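PDB 2PAJ: putative cytosine/guanine deaminase from Unidentified, which catalyses the zinc-dependent hydrolytic deamination of 2-amino-4-hydroxypteridines, isoxanthopterin among them, to 2,4-dihydroxypteridines with release of ammonium. Local coordinates for residues R213-S225 with A238-S250. Residues are numbered along the deposited sequence; the frame is centred on the assembly and turned at random.
With ZN (zinc ion), chain B.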
loop_
_atom_site.group_PDB
_atom_site.type_symbol
_atom_site.label_atom_id
_atom_site.label_comp_id
_atom_site.label_asym_id
_atom_site.label_seq_id
_atom_site.Cartn_x
_atom_site.Cartn_y
_atom_site.Cartn_z
ATOM N N ARG A 213 -7.019 -6.935 8.750
ATOM C CA ARG A 213 -6.019 -7.918 8.357
ATOM C C ARG A 213 -6.438 -8.688 7.120
ATOM O O ARG A 213 -7.585 -9.085 6.983
ATOM C CB ARG A 213 -5.741 -8.882 9.500
ATOM C CG ARG A 213 -4.787 -8.309 10.486
ATOM C CD ARG A 213 -4.728 -9.102 11.750
ATOM N NE ARG A 213 -3.661 -8.584 12.594
ATOM C CZ ARG A 213 -3.287 -9.118 13.748
ATOM N NH1 ARG A 213 -3.912 -10.196 14.212
ATOM N NH2 ARG A 213 -2.263 -8.595 14.415
ATOM N N ARG A 214 -5.484 -8.889 6.223
ATOM C CA ARG A 214 -5.726 -9.594 4.981
ATOM C C ARG A 214 -4.519 -10.388 4.540
ATOM O O ARG A 214 -3.387 -10.083 4.916
ATOM C CB ARG A 214 -6.088 -8.609 3.883
ATOM C CG ARG A 214 -7.480 -8.105 3.986
ATOM C CD ARG A 214 -8.191 -8.339 2.690
ATOM N NE ARG A 214 -9.602 -8.589 2.919
ATOM C CZ ARG A 214 -10.499 -8.678 1.952
ATOM N NH1 ARG A 214 -10.123 -8.533 0.689
ATOM N NH2 ARG A 214 -11.770 -8.905 2.249
ATOM N N VAL A 215 -4.776 -11.397 3.716
ATOM C CA VAL A 215 -3.738 -12.275 3.195
ATOM C C VAL A 215 -3.991 -12.517 1.719
ATOM O O VAL A 215 -5.124 -12.699 1.314
ATOM C CB VAL A 215 -3.751 -13.645 3.933
ATOM C CG1 VAL A 215 -2.693 -14.574 3.343
ATOM C CG2 VAL A 215 -3.526 -13.445 5.428
ATOM N N VAL A 216 -2.938 -12.498 0.912
ATOM C CA VAL A 216 -3.090 -12.755 -0.512
ATOM C C VAL A 216 -1.932 -13.607 -1.066
ATOM O O VAL A 216 -0.801 -13.547 -0.577
ATOM C CB VAL A 216 -3.284 -11.399 -1.345
ATOM C CG1 VAL A 216 -3.182 -10.192 -0.450
ATOM C CG2 VAL A 216 -2.270 -11.284 -2.459
ATOM N N MET A 217 -2.262 -14.426 -2.067
ATOM C CA MET A 217 -1.341 -15.328 -2.771
ATOM C C MET A 217 -0.450 -14.473 -3.677
ATOM O O MET A 217 -0.929 -13.953 -4.678
ATOM C CB MET A 217 -2.177 -16.293 -3.622
ATOM C CG MET A 217 -1.410 -17.329 -4.449
ATOM S SD MET A 217 -0.672 -18.653 -3.472
ATOM C CE MET A 217 1.027 -18.414 -3.803
ATOM N N ALA A 218 0.840 -14.358 -3.358
ATOM C CA ALA A 218 1.725 -13.496 -4.144
ATOM C C ALA A 218 3.133 -13.951 -4.554
ATOM O O ALA A 218 4.127 -13.335 -4.162
ATOM C CB ALA A 218 1.834 -12.143 -3.442
ATOM N N PRO A 219 3.237 -15.010 -5.367
ATOM C CA PRO A 219 4.568 -15.465 -5.791
ATOM C C PRO A 219 5.321 -14.277 -6.423
ATOM O O PRO A 219 4.871 -13.721 -7.425
ATOM C CB PRO A 219 4.243 -16.550 -6.814
ATOM C CG PRO A 219 2.925 -17.092 -6.323
ATOM C CD PRO A 219 2.173 -15.847 -5.947
ATOM N N THR A 220 6.460 -13.901 -5.845
ATOM C CA THR A 220 7.244 -12.755 -6.326
ATOM C C THR A 220 7.092 -12.357 -7.802
ATOM O O THR A 220 6.381 -11.403 -8.115
ATOM C CB THR A 220 8.720 -12.954 -6.012
ATOM O OG1 THR A 220 8.839 -13.594 -4.732
ATOM C CG2 THR A 220 9.427 -11.594 -5.956
ATOM N N THR A 221 7.782 -13.060 -8.697
ATOM C CA THR A 221 7.683 -12.789 -10.135
ATOM C C THR A 221 7.099 -14.049 -10.740
ATOM O O THR A 221 7.813 -14.918 -11.228
ATOM C CB THR A 221 9.054 -12.499 -10.772
ATOM O OG1 THR A 221 9.725 -11.495 -10.003
ATOM C CG2 THR A 221 8.881 -11.997 -12.212
ATOM N N VAL A 222 5.782 -14.130 -10.685
ATOM C CA VAL A 222 5.035 -15.279 -11.161
ATOM C C VAL A 222 5.554 -15.999 -12.422
ATOM O O VAL A 222 5.427 -17.220 -12.530
ATOM C CB VAL A 222 3.543 -14.887 -11.333
ATOM C CG1 VAL A 222 3.267 -14.427 -12.753
ATOM C CG2 VAL A 222 2.655 -16.035 -10.917
ATOM N N LEU A 223 6.136 -15.276 -13.372
ATOM C CA LEU A 223 6.639 -15.941 -14.573
ATOM C C LEU A 223 8.050 -16.490 -14.382
ATOM O O LEU A 223 8.665 -16.961 -15.333
ATOM C CB LEU A 223 6.634 -14.991 -15.770
ATOM C CG LEU A 223 5.308 -14.333 -16.141
ATOM C CD1 LEU A 223 5.498 -13.499 -17.404
ATOM C CD2 LEU A 223 4.237 -15.393 -16.354
ATOM N N TYR A 224 8.568 -16.412 -13.160
ATOM C CA TYR A 224 9.903 -16.922 -12.865
ATOM C C TYR A 224 9.962 -17.639 -11.520
ATOM O O TYR A 224 10.525 -18.717 -11.418
ATOM C CB TYR A 224 10.939 -15.789 -12.903
ATOM C CG TYR A 224 11.128 -15.191 -14.281
ATOM C CD1 TYR A 224 10.655 -13.906 -14.581
ATOM C CD2 TYR A 224 11.731 -15.932 -15.308
ATOM C CE1 TYR A 224 10.764 -13.378 -15.862
ATOM C CE2 TYR A 224 11.848 -15.412 -16.592
ATOM C CZ TYR A 224 11.359 -14.134 -16.863
ATOM O OH TYR A 224 11.457 -13.629 -18.144
ATOM N N SER A 225 9.366 -17.055 -10.490
ATOM C CA SER A 225 9.390 -17.659 -9.156
ATOM C C SER A 225 8.761 -19.054 -9.113
ATOM O O SER A 225 9.112 -19.876 -8.267
ATOM C CB SER A 225 8.652 -16.758 -8.152
ATOM O OG SER A 225 9.286 -15.502 -8.018
ATOM N N ALA A 238 -5.723 -20.131 -3.818
ATOM C CA ALA A 238 -6.091 -18.772 -3.452
ATOM C C ALA A 238 -7.591 -18.617 -3.599
ATOM O O ALA A 238 -8.279 -18.202 -2.672
ATOM C CB ALA A 238 -5.374 -17.781 -4.354
ATOM N N ARG A 239 -8.098 -18.959 -4.775
ATOM C CA ARG A 239 -9.522 -18.843 -5.035
ATOM C C ARG A 239 -10.349 -19.740 -4.132
ATOM O O ARG A 239 -11.443 -19.368 -3.713
ATOM C CB ARG A 239 -9.803 -19.140 -6.501
ATOM C CG ARG A 239 -9.175 -18.107 -7.420
ATOM C CD ARG A 239 -9.976 -17.955 -8.685
ATOM N NE ARG A 239 -9.491 -16.844 -9.486
ATOM C CZ ARG A 239 -8.496 -16.916 -10.355
ATOM N NH1 ARG A 239 -7.869 -18.056 -10.548
ATOM N NH2 ARG A 239 -8.126 -15.840 -11.029
ATOM N N ARG A 240 -9.813 -20.913 -3.824
ATOM C CA ARG A 240 -10.484 -21.855 -2.943
ATOM C C ARG A 240 -10.601 -21.269 -1.535
ATOM O O ARG A 240 -11.579 -21.499 -0.845
ATOM C CB ARG A 240 -9.701 -23.165 -2.878
ATOM C CG ARG A 240 -10.356 -24.224 -2.013
ATOM C CD ARG A 240 -9.519 -25.475 -1.952
ATOM N NE ARG A 240 -8.365 -25.311 -1.080
ATOM C CZ ARG A 240 -7.130 -25.658 -1.420
ATOM N NH1 ARG A 240 -6.896 -26.179 -2.623
ATOM N NH2 ARG A 240 -6.132 -25.500 -0.558
ATOM N N LEU A 241 -9.587 -20.526 -1.109
ATOM C CA LEU A 241 -9.587 -19.904 0.212
ATOM C C LEU A 241 -10.197 -18.501 0.176
ATOM O O LEU A 241 -10.230 -17.813 1.195
ATOM C CB LEU A 241 -8.160 -19.817 0.760
ATOM C CG LEU A 241 -7.462 -21.129 1.143
ATOM C CD1 LEU A 241 -6.013 -20.892 1.556
ATOM C CD2 LEU A 241 -8.239 -21.762 2.268
ATOM N N GLY A 242 -10.669 -18.085 -0.998
ATOM C CA GLY A 242 -11.266 -16.768 -1.145
ATOM C C GLY A 242 -10.268 -15.631 -0.991
ATOM O O GLY A 242 -10.587 -14.582 -0.429
ATOM N N LEU A 243 -9.056 -15.837 -1.497
ATOM C CA LEU A 243 -8.008 -14.828 -1.412
ATOM C C LEU A 243 -7.722 -14.227 -2.783
ATOM O O LEU A 243 -8.087 -14.805 -3.804
ATOM C CB LEU A 243 -6.712 -15.444 -0.880
ATOM C CG LEU A 243 -6.684 -16.219 0.426
ATOM C CD1 LEU A 243 -5.273 -16.713 0.654
ATOM C CD2 LEU A 243 -7.145 -15.334 1.575
ATOM N N ARG A 244 -7.062 -13.069 -2.797
ATOM C CA ARG A 244 -6.699 -12.413 -4.051
ATOM C C ARG A 244 -5.264 -12.774 -4.433
ATOM O O ARG A 244 -4.483 -13.239 -3.599
ATOM C CB ARG A 244 -6.841 -10.895 -3.934
ATOM C CG ARG A 244 -8.255 -10.474 -3.644
ATOM C CD ARG A 244 -8.569 -9.117 -4.196
ATOM N NE ARG A 244 -10.013 -8.944 -4.241
ATOM C CZ ARG A 244 -10.645 -8.088 -5.035
ATOM N NH1 ARG A 244 -9.959 -7.307 -5.862
ATOM N NH2 ARG A 244 -11.966 -8.033 -5.015
ATOM N N MET A 245 -4.925 -12.568 -5.702
ATOM C CA MET A 245 -3.592 -12.892 -6.199
ATOM C C MET A 245 -2.838 -11.647 -6.659
ATOM O O MET A 245 -3.414 -10.742 -7.268
ATOM C CB MET A 245 -3.711 -13.872 -7.355
ATOM C CG MET A 245 -4.325 -15.218 -6.986
ATOM S SD MET A 245 -5.139 -15.961 -8.384
ATOM C CE MET A 245 -6.737 -15.710 -7.916
ATOM N N HIS A 246 -1.542 -11.609 -6.368
ATOM C CA HIS A 246 -0.709 -10.482 -6.743
ATOM C C HIS A 246 0.710 -10.911 -7.070
ATOM O O HIS A 246 1.244 -11.813 -6.443
ATOM C CB HIS A 246 -0.693 -9.465 -5.606
ATOM C CG HIS A 246 0.300 -8.364 -5.792
ATOM N ND1 HIS A 246 1.417 -8.234 -4.998
ATOM C CD2 HIS A 246 0.353 -7.350 -6.685
ATOM C CE1 HIS A 246 2.115 -7.185 -5.395
ATOM N NE2 HIS A 246 1.491 -6.632 -6.418
ATOM N N SER A 247 1.322 -10.261 -8.056
ATOM C CA SER A 247 2.697 -10.584 -8.435
ATOM C C SER A 247 3.369 -9.500 -9.288
ATOM O O SER A 247 2.710 -8.598 -9.807
ATOM C CB SER A 247 2.734 -11.922 -9.195
ATOM O OG SER A 247 4.057 -12.324 -9.506
ATOM N N HIS A 248 4.695 -9.601 -9.391
ATOM C CA HIS A 248 5.517 -8.710 -10.197
ATOM C C HIS A 248 5.393 -9.262 -11.621
ATOM O O HIS A 248 5.714 -10.424 -11.865
ATOM C CB HIS A 248 6.982 -8.816 -9.759
ATOM C CG HIS A 248 7.390 -7.845 -8.691
ATOM N ND1 HIS A 248 8.278 -8.180 -7.691
ATOM C CD2 HIS A 248 7.111 -6.531 -8.520
ATOM C CE1 HIS A 248 8.530 -7.116 -6.952
ATOM N NE2 HIS A 248 7.838 -6.100 -7.434
ATOM N N LEU A 249 4.921 -8.460 -12.565
ATOM C CA LEU A 249 4.796 -8.960 -13.926
ATOM C C LEU A 249 5.892 -8.399 -14.803
ATOM O O LEU A 249 5.767 -7.293 -15.333
ATOM C CB LEU A 249 3.435 -8.595 -14.513
ATOM C CG LEU A 249 3.023 -9.398 -15.754
ATOM C CD1 LEU A 249 1.523 -9.300 -15.921
ATOM C CD2 LEU A 249 3.747 -8.887 -17.003
ATOM N N SER A 250 6.971 -9.156 -14.953
ATOM C CA SER A 250 8.091 -8.718 -15.788
ATOM C C SER A 250 7.827 -9.048 -17.265
ATOM O O SER A 250 7.314 -10.120 -17.595
ATOM C CB SER A 250 9.396 -9.396 -15.338
ATOM O OG SER A 250 9.317 -10.806 -15.502
HETATM ZN ZN ZN B . 8.346 -4.572 -6.157
#
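S247 and H248 are gripped by T220 and V222, in the loop that follows strand 213-217, at the end of a beta-alpha-beta unit of the amidohydrolase TIM barrel where the zinc sits. The backbone N of H248 donates to T220 O at 2.8 Å, with an N-H...O angle of 164°. S247 works on the same loop through its side chain. With OG anti to its own backbone N (chi1 -176°), the hydroxyl reaches into the turn, takes the N-H of V222 at 2.8 Å between V222 N and S247 OG, and has one proton that can serve either P219 O or T220 O. The serine thus holds V222 N and sits against the carbonyls of P219 and T220.

Next to it, the T220 and H248 side chains lie side by side, pointing the same way, with T220 CG2 4.0 Å from H248 ND1. T221 OG1 comes against H248 CB, crossing the side chain at a slant. Within the loop, T221 N is held by S225 OG and T221 O accepts from both Y224 N and S225 N, bonds that hold the turn 221-225 closed.

Further back, the parallel strands pair at M217 and M245: M217 N donates to R244 O, and H246 N donates to M217 O at 3.0 Å. On the side facing helix 228-240, M217 CB packs on A238 CB, 3.6 Å away, and on M245 CG. The helix ends in a Schellman motif at G242, and L243 then returns the chain to the barrel, its CD2 lying against V215 O.

H76, H78 and D336 also bind the zinc, and H285 belongs to the same site; H248 contributes NE2, 2.1 Å from the metal.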